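Local structure of protocadherin gamma-B3 (Homo sapiens, 5K8R) at residues F279-V289 against C301-D312. The protein probably mediates calcium-dependent cell adhesion and may help establish and maintain specific neuronal connections in the brain. Sequence-based numbering, arbitrary orientation.
Sequences FEERDSYTIGV and CKVQIDISDEND. With CA (calcium ion), chain F; CA (calcium ion), chain G; CA (calcium ion), chain E.
Strands 284-289 and 301-308 run antiparallel, their axes 4.6 Å apart at closest approach, with Tyr285-Ile305, Ile287-Val303 and Val289-Cys301 as hydrogen-bonded pairs, and the bond from Ile307 N to Asp283 O carries the pairing beyond Tyr285-Ile305, toward the calcium end. The side chains of these three pairs share one face and are apolar or aromatic, as suits the interior of a sandwich: Val289 CB rests 3.7 Å from Cys301 SG, while Val303 also packs on Leu232 and Val234 of the facing sheet. Ile307 turns its CD1 into the edge of the Tyr285 ring, 3.5 Å from CE2, and its CG2 branch to Phe279 CB. The other face is more polar. Here Asp306 OD1 accepts two bonds, from Ser284 OG at 3.0 Å, nearly in line with the C-O bond, and from Gln304 NE2 on the syn side; Arg218 engages the same carboxylate. This hairpin forms the central strands of one sheet of the third extracellular cadherin repeat, a Greek-key beta-sandwich, and its open end leads into the calcium-binding junction with the fourth repeat. There Asp309 does double duty. Its CB lies over a face of the Phe279 ring, 3.7 Å from the centroid in a CH-pi contact, and with CG anti to the backbone N (chi1 -178°) the carboxylate is carried on to the metal, where Asp309 OD1 binds a calcium ion at 2.5 Å; Ser346 is a further polar partner of this carboxylate. Glu280 suits its place because a carboxylate can serve two metals: both oxygens chelate that ion, and OE1 bridges to a second at 2.4 Å. Asp312 likewise spans the pair, OD1 on the first ion and OD2 on the second, and Glu310 contributes its carbonyl oxygen to the first. Glu223 and Asp345 complete the first site, whereas Asn311 OD1 binds a third calcium ion, with Asp345, Asn349 and Asp396 among its other ligands.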
loop_
_atom_site.group_PDB
_atom_site.type_symbol
_atom_site.label_atom_id
_atom_site.label_comp_id
_atom_site.label_asym_id
_atom_site.label_seq_id
_atom_site.Cartn_x
_atom_site.Cartn_y
_atom_site.Cartn_z
ATOM N N PHE A 279 -42.043 -14.907 -14.111
ATOM C CA PHE A 279 -42.740 -15.056 -12.838
ATOM C C PHE A 279 -43.194 -16.491 -12.613
ATOM O O PHE A 279 -43.226 -16.960 -11.468
ATOM C CB PHE A 279 -43.936 -14.103 -12.783
ATOM C CG PHE A 279 -44.737 -14.199 -11.513
ATOM C CD1 PHE A 279 -44.374 -13.469 -10.394
ATOM C CD2 PHE A 279 -45.858 -15.010 -11.444
ATOM C CE1 PHE A 279 -45.110 -13.551 -9.226
ATOM C CE2 PHE A 279 -46.598 -15.097 -10.278
ATOM C CZ PHE A 279 -46.223 -14.366 -9.169
ATOM N N GLU A 280 -43.541 -17.205 -13.686
ATOM C CA GLU A 280 -43.986 -18.587 -13.554
ATOM C C GLU A 280 -42.871 -19.515 -13.093
ATOM O O GLU A 280 -43.160 -20.590 -12.558
ATOM C CB GLU A 280 -44.563 -19.088 -14.880
ATOM C CG GLU A 280 -46.022 -18.719 -15.107
ATOM C CD GLU A 280 -46.243 -17.224 -15.207
ATOM O OE1 GLU A 280 -45.441 -16.547 -15.884
ATOM O OE2 GLU A 280 -47.216 -16.726 -14.603
ATOM N N GLU A 281 -41.611 -19.127 -13.284
ATOM C CA GLU A 281 -40.490 -19.958 -12.861
ATOM C C GLU A 281 -39.994 -19.580 -11.468
ATOM O O GLU A 281 -39.799 -20.454 -10.618
ATOM C CB GLU A 281 -39.349 -19.859 -13.879
ATOM C CG GLU A 281 -38.176 -20.784 -13.588
ATOM C CD GLU A 281 -38.549 -22.253 -13.684
ATOM O OE1 GLU A 281 -39.458 -22.589 -14.472
ATOM O OE2 GLU A 281 -37.934 -23.072 -12.969
ATOM N N ARG A 282 -39.790 -18.288 -11.220
ATOM C CA ARG A 282 -39.306 -17.826 -9.925
ATOM C C ARG A 282 -39.744 -16.382 -9.734
ATOM O O ARG A 282 -39.591 -15.564 -10.645
ATOM C CB ARG A 282 -37.781 -17.954 -9.833
ATOM C CG ARG A 282 -37.206 -17.695 -8.450
ATOM C CD ARG A 282 -35.742 -18.101 -8.389
ATOM N NE ARG A 282 -35.094 -17.654 -7.160
ATOM C CZ ARG A 282 -33.805 -17.836 -6.888
ATOM N NH1 ARG A 282 -33.022 -18.461 -7.758
ATOM N NH2 ARG A 282 -33.299 -17.395 -5.744
ATOM N N ASP A 283 -40.286 -16.076 -8.555
ATOM C CA ASP A 283 -40.874 -14.772 -8.285
ATOM C C ASP A 283 -39.992 -13.870 -7.430
ATOM O O ASP A 283 -40.362 -12.715 -7.193
ATOM C CB ASP A 283 -42.242 -14.939 -7.612
ATOM C CG ASP A 283 -42.187 -15.829 -6.380
ATOM O OD1 ASP A 283 -41.076 -16.121 -5.892
ATOM O OD2 ASP A 283 -43.266 -16.232 -5.894
ATOM N N SER A 284 -38.846 -14.359 -6.963
ATOM C CA SER A 284 -37.986 -13.556 -6.104
ATOM C C SER A 284 -36.565 -14.092 -6.173
ATOM O O SER A 284 -36.346 -15.290 -6.373
ATOM C CB SER A 284 -38.485 -13.557 -4.654
ATOM O OG SER A 284 -37.631 -12.793 -3.821
ATOM N N TYR A 285 -35.601 -13.187 -6.002
ATOM C CA TYR A 285 -34.184 -13.531 -6.004
ATOM C C TYR A 285 -33.505 -12.820 -4.843
ATOM O O TYR A 285 -33.539 -11.590 -4.763
ATOM C CB TYR A 285 -33.516 -13.136 -7.327
ATOM C CG TYR A 285 -34.002 -13.903 -8.535
ATOM C CD1 TYR A 285 -33.341 -15.045 -8.970
ATOM C CD2 TYR A 285 -35.113 -13.478 -9.252
ATOM C CE1 TYR A 285 -33.776 -15.746 -10.079
ATOM C CE2 TYR A 285 -35.557 -14.175 -10.362
ATOM C CZ TYR A 285 -34.885 -15.307 -10.769
ATOM O OH TYR A 285 -35.323 -16.001 -11.873
ATOM N N THR A 286 -32.887 -13.588 -3.951
ATOM C CA THR A 286 -32.081 -13.042 -2.866
ATOM C C THR A 286 -30.620 -13.371 -3.144
ATOM O O THR A 286 -30.242 -14.547 -3.190
ATOM C CB THR A 286 -32.517 -13.598 -1.511
ATOM O OG1 THR A 286 -33.842 -13.141 -1.211
ATOM C CG2 THR A 286 -31.570 -13.131 -0.417
ATOM N N ILE A 287 -29.807 -12.334 -3.332
ATOM C CA ILE A 287 -28.427 -12.476 -3.783
ATOM C C ILE A 287 -27.514 -11.738 -2.815
ATOM O O ILE A 287 -27.803 -10.601 -2.428
ATOM C CB ILE A 287 -28.242 -11.931 -5.212
ATOM C CG1 ILE A 287 -29.226 -12.599 -6.174
ATOM C CG2 ILE A 287 -26.815 -12.135 -5.676
ATOM C CD1 ILE A 287 -29.330 -11.899 -7.511
ATOM N N GLY A 288 -26.411 -12.377 -2.435
ATOM C CA GLY A 288 -25.413 -11.732 -1.600
ATOM C C GLY A 288 -24.424 -10.935 -2.438
ATOM O O GLY A 288 -23.978 -11.382 -3.496
ATOM N N VAL A 289 -24.077 -9.750 -1.944
ATOM C CA VAL A 289 -23.189 -8.827 -2.641
ATOM C C VAL A 289 -22.006 -8.509 -1.736
ATOM O O VAL A 289 -22.185 -8.213 -0.548
ATOM C CB VAL A 289 -23.923 -7.539 -3.059
ATOM C CG1 VAL A 289 -22.947 -6.544 -3.670
ATOM C CG2 VAL A 289 -25.040 -7.864 -4.040
ATOM N N CYS A 301 -23.649 -7.211 1.768
ATOM C CA CYS A 301 -25.051 -6.831 1.851
ATOM C C CYS A 301 -25.869 -7.827 1.039
ATOM O O CYS A 301 -25.336 -8.796 0.488
ATOM C CB CYS A 301 -25.274 -5.395 1.359
ATOM S SG CYS A 301 -25.083 -5.178 -0.425
ATOM N N LYS A 302 -27.174 -7.588 0.961
ATOM C CA LYS A 302 -28.075 -8.462 0.228
ATOM C C LYS A 302 -28.932 -7.643 -0.727
ATOM O O LYS A 302 -29.123 -6.437 -0.553
ATOM C CB LYS A 302 -28.968 -9.277 1.175
ATOM C CG LYS A 302 -28.212 -10.304 2.004
ATOM C CD LYS A 302 -29.161 -11.197 2.786
ATOM C CE LYS A 302 -28.400 -12.255 3.571
ATOM N NZ LYS A 302 -29.319 -13.177 4.297
ATOM N N VAL A 303 -29.443 -8.325 -1.748
ATOM C CA VAL A 303 -30.280 -7.727 -2.780
ATOM C C VAL A 303 -31.468 -8.652 -3.006
ATOM O O VAL A 303 -31.285 -9.841 -3.290
ATOM C CB VAL A 303 -29.508 -7.506 -4.092
ATOM C CG1 VAL A 303 -30.470 -7.333 -5.253
ATOM C CG2 VAL A 303 -28.591 -6.298 -3.972
ATOM N N GLN A 304 -32.677 -8.114 -2.874
ATOM C CA GLN A 304 -33.904 -8.875 -3.088
ATOM C C GLN A 304 -34.644 -8.276 -4.275
ATOM O O GLN A 304 -35.124 -7.139 -4.207
ATOM C CB GLN A 304 -34.780 -8.879 -1.836
ATOM C CG GLN A 304 -36.030 -9.735 -1.971
ATOM C CD GLN A 304 -36.762 -9.918 -0.658
ATOM O OE1 GLN A 304 -36.219 -9.651 0.413
ATOM N NE2 GLN A 304 -38.005 -10.379 -0.734
ATOM N N ILE A 305 -34.731 -9.040 -5.359
ATOM C CA ILE A 305 -35.423 -8.634 -6.574
ATOM C C ILE A 305 -36.713 -9.436 -6.647
ATOM O O ILE A 305 -36.693 -10.644 -6.920
ATOM C CB ILE A 305 -34.560 -8.853 -7.823
ATOM C CG1 ILE A 305 -33.215 -8.140 -7.670
ATOM C CG2 ILE A 305 -35.289 -8.368 -9.067
ATOM C CD1 ILE A 305 -32.231 -8.444 -8.778
ATOM N N ASP A 306 -37.837 -8.773 -6.389
ATOM C CA ASP A 306 -39.144 -9.405 -6.464
ATOM C C ASP A 306 -39.738 -9.205 -7.851
ATOM O O ASP A 306 -39.632 -8.124 -8.436
ATOM C CB ASP A 306 -40.083 -8.834 -5.400
ATOM C CG ASP A 306 -39.587 -9.090 -3.991
ATOM O OD1 ASP A 306 -38.985 -10.159 -3.756
ATOM O OD2 ASP A 306 -39.800 -8.222 -3.119
ATOM N N ILE A 307 -40.361 -10.257 -8.375
ATOM C CA ILE A 307 -40.943 -10.251 -9.711
ATOM C C ILE A 307 -42.459 -10.275 -9.577
ATOM O O ILE A 307 -43.011 -11.096 -8.837
ATOM C CB ILE A 307 -40.442 -11.440 -10.549
ATOM C CG1 ILE A 307 -38.921 -11.381 -10.692
ATOM C CG2 ILE A 307 -41.107 -11.447 -11.915
ATOM C CD1 ILE A 307 -38.354 -12.448 -11.598
ATOM N N SER A 308 -43.126 -9.371 -10.289
ATOM C CA SER A 308 -44.577 -9.278 -10.283
ATOM C C SER A 308 -45.159 -9.982 -11.502
ATOM O O SER A 308 -44.533 -10.054 -12.564
ATOM C CB SER A 308 -45.029 -7.816 -10.254
ATOM O OG SER A 308 -44.427 -7.076 -11.300
ATOM N N ASP A 309 -46.374 -10.499 -11.340
ATOM C CA ASP A 309 -46.998 -11.319 -12.368
ATOM C C ASP A 309 -47.558 -10.460 -13.497
ATOM O O ASP A 309 -48.148 -9.401 -13.262
ATOM C CB ASP A 309 -48.112 -12.170 -11.759
ATOM C CG ASP A 309 -48.778 -13.078 -12.776
ATOM O OD1 ASP A 309 -48.082 -13.563 -13.693
ATOM O OD2 ASP A 309 -49.999 -13.307 -12.655
ATOM N N GLU A 310 -47.364 -10.927 -14.727
ATOM C CA GLU A 310 -47.936 -10.317 -15.917
ATOM C C GLU A 310 -48.767 -11.354 -16.660
ATOM O O GLU A 310 -48.490 -12.555 -16.599
ATOM C CB GLU A 310 -46.847 -9.757 -16.842
ATOM C CG GLU A 310 -46.240 -8.447 -16.367
ATOM C CD GLU A 310 -47.134 -7.256 -16.652
ATOM O OE1 GLU A 310 -47.581 -7.111 -17.810
ATOM O OE2 GLU A 310 -47.395 -6.469 -15.719
ATOM N N ASN A 311 -49.793 -10.880 -17.365
ATOM C CA ASN A 311 -50.709 -11.766 -18.084
ATOM C C ASN A 311 -50.131 -12.090 -19.462
ATOM O O ASN A 311 -50.584 -11.606 -20.502
ATOM C CB ASN A 311 -52.091 -11.134 -18.183
ATOM C CG ASN A 311 -53.144 -12.107 -18.674
ATOM O OD1 ASN A 311 -52.993 -13.321 -18.541
ATOM N ND2 ASN A 311 -54.220 -11.577 -19.243
ATOM N N ASP A 312 -49.103 -12.940 -19.452
ATOM C CA ASP A 312 -48.410 -13.343 -20.670
ATOM C C ASP A 312 -48.607 -14.821 -20.993
ATOM O O ASP A 312 -47.802 -15.404 -21.726
ATOM C CB ASP A 312 -46.918 -13.016 -20.565
ATOM C CG ASP A 312 -46.214 -13.831 -19.496
ATOM O OD1 ASP A 312 -46.868 -14.218 -18.505
ATOM O OD2 ASP A 312 -45.000 -14.080 -19.650
HETATM CA CA CA F . -47.321 -14.560 -15.837
HETATM CA CA CA G . -44.332 -15.447 -17.740
HETATM CA CA CA E . -53.464 -15.719 -18.254
HETATM O O HOH W 1 -42.085 -15.222 -18.868
#